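Long-range contact in alternansucrase (Leuconostoc mesenteroides, PDB 6HVG), which is a large multidomain protein of glycoside hydrolase family 70, with a barrel-type core, cell-wall-binding-like repeats and a bound calcium ion: residues H392-F403 against T414-L422. Sequence-based numbering, arbitrary orientation.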
# COMPACT_ATOMS: atom_id res chain seq x y z
N HIS A 392 36.39 -29.06 -23.62
CA HIS A 392 35.09 -29.43 -24.19
C HIS A 392 33.96 -28.51 -23.70
O HIS A 392 33.15 -28.05 -24.48
CB HIS A 392 34.76 -30.89 -23.89
CG HIS A 392 35.77 -31.88 -24.40
ND1 HIS A 392 36.43 -31.73 -25.60
CD2 HIS A 392 36.23 -33.04 -23.87
CE1 HIS A 392 37.26 -32.74 -25.79
NE2 HIS A 392 37.15 -33.56 -24.76
N ASN A 393 33.91 -28.23 -22.39
CA ASN A 393 32.88 -27.39 -21.82
C ASN A 393 33.13 -25.90 -21.97
O ASN A 393 32.24 -25.10 -21.70
CB ASN A 393 32.67 -27.69 -20.33
CG ASN A 393 31.85 -28.95 -20.09
OD1 ASN A 393 31.01 -29.33 -20.91
ND2 ASN A 393 32.09 -29.59 -18.97
N ALA A 394 34.30 -25.49 -22.45
CA ALA A 394 34.58 -24.08 -22.66
C ALA A 394 33.67 -23.49 -23.73
O ALA A 394 33.12 -24.19 -24.57
CB ALA A 394 36.04 -23.88 -23.06
N ALA A 395 33.51 -22.17 -23.68
CA ALA A 395 32.68 -21.46 -24.64
C ALA A 395 33.27 -21.57 -26.04
O ALA A 395 34.49 -21.43 -26.21
CB ALA A 395 32.56 -20.01 -24.22
N LYS A 396 32.40 -21.83 -27.01
CA LYS A 396 32.77 -21.86 -28.43
C LYS A 396 33.29 -20.52 -28.87
O LYS A 396 34.17 -20.43 -29.71
CB LYS A 396 31.54 -22.22 -29.28
CG LYS A 396 31.76 -22.29 -30.79
CD LYS A 396 32.62 -23.48 -31.19
CE LYS A 396 32.87 -23.50 -32.69
NZ LYS A 396 33.84 -24.57 -33.06
N SER A 397 32.72 -19.47 -28.29
CA SER A 397 32.97 -18.11 -28.69
C SER A 397 32.73 -17.23 -27.47
O SER A 397 31.92 -17.57 -26.59
CB SER A 397 31.99 -17.75 -29.81
OG SER A 397 32.32 -16.55 -30.44
N TYR A 398 33.42 -16.08 -27.42
CA TYR A 398 33.25 -15.12 -26.32
C TYR A 398 32.45 -13.90 -26.78
O TYR A 398 32.98 -12.78 -26.84
CB TYR A 398 34.61 -14.70 -25.76
CG TYR A 398 35.60 -15.84 -25.59
CD1 TYR A 398 35.19 -17.08 -25.12
CD2 TYR A 398 36.95 -15.67 -25.86
CE1 TYR A 398 36.09 -18.13 -24.94
CE2 TYR A 398 37.86 -16.70 -25.68
CZ TYR A 398 37.43 -17.94 -25.23
OH TYR A 398 38.30 -18.99 -25.07
N ASP A 399 31.17 -14.11 -27.09
CA ASP A 399 30.32 -13.05 -27.66
C ASP A 399 28.84 -13.43 -27.62
O ASP A 399 28.49 -14.50 -27.13
CB ASP A 399 30.76 -12.71 -29.10
CG ASP A 399 30.81 -13.93 -30.02
OD1 ASP A 399 30.07 -14.91 -29.75
OD2 ASP A 399 31.59 -13.90 -30.99
N LYS A 400 27.98 -12.55 -28.13
CA LYS A 400 26.54 -12.74 -28.05
C LYS A 400 26.04 -13.98 -28.80
O LYS A 400 24.95 -14.47 -28.48
CB LYS A 400 25.82 -11.50 -28.56
CG LYS A 400 26.09 -10.26 -27.71
CD LYS A 400 25.19 -9.07 -28.03
CE LYS A 400 25.53 -7.90 -27.11
NZ LYS A 400 24.50 -6.83 -27.08
N SER A 401 26.81 -14.51 -29.75
CA SER A 401 26.44 -15.75 -30.44
C SER A 401 26.32 -16.92 -29.48
O SER A 401 25.30 -17.60 -29.45
CB SER A 401 27.46 -16.13 -31.51
OG SER A 401 27.44 -15.21 -32.57
N SER A 402 27.37 -17.12 -28.70
CA SER A 402 27.50 -18.29 -27.83
C SER A 402 26.96 -18.11 -26.41
O SER A 402 27.00 -19.05 -25.63
CB SER A 402 28.96 -18.73 -27.77
OG SER A 402 29.37 -19.23 -29.01
N PHE A 403 26.48 -16.91 -26.08
CA PHE A 403 25.97 -16.61 -24.73
C PHE A 403 24.63 -15.90 -24.75
O PHE A 403 24.52 -14.83 -25.34
CB PHE A 403 26.95 -15.69 -24.00
CG PHE A 403 28.12 -16.39 -23.37
CD1 PHE A 403 27.96 -17.13 -22.23
CD2 PHE A 403 29.40 -16.27 -23.92
CE1 PHE A 403 29.03 -17.75 -21.65
CE2 PHE A 403 30.48 -16.88 -23.34
CZ PHE A 403 30.30 -17.62 -22.20
N THR A 414 21.19 -17.97 -17.73
CA THR A 414 21.89 -17.96 -19.03
C THR A 414 22.26 -19.35 -19.46
O THR A 414 22.72 -20.17 -18.66
CB THR A 414 23.21 -17.15 -18.96
OG1 THR A 414 22.93 -15.75 -19.02
CG2 THR A 414 24.13 -17.47 -20.14
N TRP A 415 22.03 -19.62 -20.75
CA TRP A 415 22.56 -20.79 -21.42
C TRP A 415 23.63 -20.31 -22.39
O TRP A 415 23.55 -19.19 -22.92
CB TRP A 415 21.43 -21.51 -22.17
CG TRP A 415 20.49 -22.27 -21.27
CD1 TRP A 415 20.03 -21.89 -20.04
CD2 TRP A 415 19.89 -23.55 -21.54
NE1 TRP A 415 19.21 -22.85 -19.53
CE2 TRP A 415 19.11 -23.88 -20.43
CE3 TRP A 415 19.95 -24.44 -22.61
CZ2 TRP A 415 18.38 -25.07 -20.36
CZ3 TRP A 415 19.23 -25.63 -22.54
CH2 TRP A 415 18.44 -25.92 -21.43
N TYR A 416 24.65 -21.16 -22.61
CA TYR A 416 25.75 -20.85 -23.51
C TYR A 416 26.03 -22.02 -24.46
O TYR A 416 25.47 -23.10 -24.29
CB TYR A 416 27.02 -20.46 -22.73
CG TYR A 416 27.78 -21.60 -22.12
CD1 TYR A 416 27.26 -22.34 -21.09
CD2 TYR A 416 29.05 -21.95 -22.61
CE1 TYR A 416 27.97 -23.40 -20.54
CE2 TYR A 416 29.77 -23.00 -22.05
CZ TYR A 416 29.22 -23.72 -21.02
OH TYR A 416 29.92 -24.77 -20.47
N ARG A 417 26.88 -21.78 -25.46
CA ARG A 417 27.27 -22.81 -26.41
C ARG A 417 28.64 -23.36 -26.04
O ARG A 417 29.63 -22.68 -26.26
CB ARG A 417 27.30 -22.24 -27.83
CG ARG A 417 27.61 -23.28 -28.91
CD ARG A 417 27.97 -22.66 -30.25
NE ARG A 417 28.24 -23.68 -31.27
CZ ARG A 417 28.64 -23.44 -32.51
NH1 ARG A 417 28.85 -22.19 -32.92
NH2 ARG A 417 28.83 -24.45 -33.35
N PRO A 418 28.70 -24.57 -25.48
CA PRO A 418 30.03 -25.15 -25.22
C PRO A 418 30.69 -25.59 -26.50
O PRO A 418 30.00 -25.88 -27.45
CB PRO A 418 29.73 -26.38 -24.34
CG PRO A 418 28.34 -26.75 -24.69
CD PRO A 418 27.63 -25.44 -24.96
N THR A 419 32.01 -25.63 -26.52
CA THR A 419 32.74 -26.07 -27.70
C THR A 419 32.24 -27.44 -28.20
O THR A 419 31.90 -27.60 -29.37
CB THR A 419 34.26 -26.11 -27.41
OG1 THR A 419 34.71 -24.81 -27.03
CG2 THR A 419 35.05 -26.56 -28.64
N ASP A 420 32.22 -28.41 -27.29
CA ASP A 420 31.74 -29.78 -27.58
C ASP A 420 30.62 -30.17 -26.61
O ASP A 420 30.45 -29.55 -25.55
CB ASP A 420 32.88 -30.81 -27.48
CG ASP A 420 34.01 -30.57 -28.47
OD1 ASP A 420 33.78 -30.61 -29.70
OD2 ASP A 420 35.15 -30.35 -28.02
N ILE A 421 29.89 -31.22 -26.97
CA ILE A 421 28.76 -31.71 -26.21
C ILE A 421 28.94 -33.21 -25.98
O ILE A 421 29.19 -33.96 -26.92
CB ILE A 421 27.44 -31.50 -26.99
CG1 ILE A 421 27.07 -30.00 -27.05
CG2 ILE A 421 26.31 -32.33 -26.37
CD1 ILE A 421 26.36 -29.48 -25.82
N LEU A 422 28.79 -33.64 -24.74
CA LEU A 422 28.86 -35.05 -24.38
C LEU A 422 27.54 -35.74 -24.73
O LEU A 422 26.80 -36.10 -23.83
CB LEU A 422 29.15 -35.18 -22.88
CG LEU A 422 29.32 -36.56 -22.27
CD1 LEU A 422 30.66 -37.15 -22.67
CD2 LEU A 422 29.16 -36.56 -20.74
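A395 pairs with P418, and F403 with Y416, as two isolated antiparallel bridges: at the first, K396 N reaches R417 O (3.0 Å) and T419 N reaches A394 O (2.7 Å); at the second, R417 N reaches S402 O (2.7 Å). A394 O takes a second bond from T419 OG1, above the carbonyl plane at 3.0 Å, so one oxygen accepts from both the backbone N-H and the hydroxyl of T419. Where helix 390-393 ends, H392 O receives D420 N, and H392 ND1 meets D420 OD2 at 3.1 Å. This side-chain bond is bent (N-H...O 142°); OD2 is approached on its anti side, and ring and carboxylate planes stand 69° apart. Y416 OH lies in the carbonyl plane of N393 O, 2.6 Å away, and also bonds T442. CG of Y416 sits between backbone N and carbonyl carbon (chi1 78°), which sends the ring alongside F403; the near-parallel rings, centroids 5.8 Å apart, barely overlap. R417 runs out extended beside K396, whose CG lies over one guanidinium face, 3.6 Å from NH1, while NH2 bonds S431 O. A backbone A395-L1285 bond ties this local loop-and-strand pairing to a sequence-distant part of the chain, consistent with discontinuous family 70 domains.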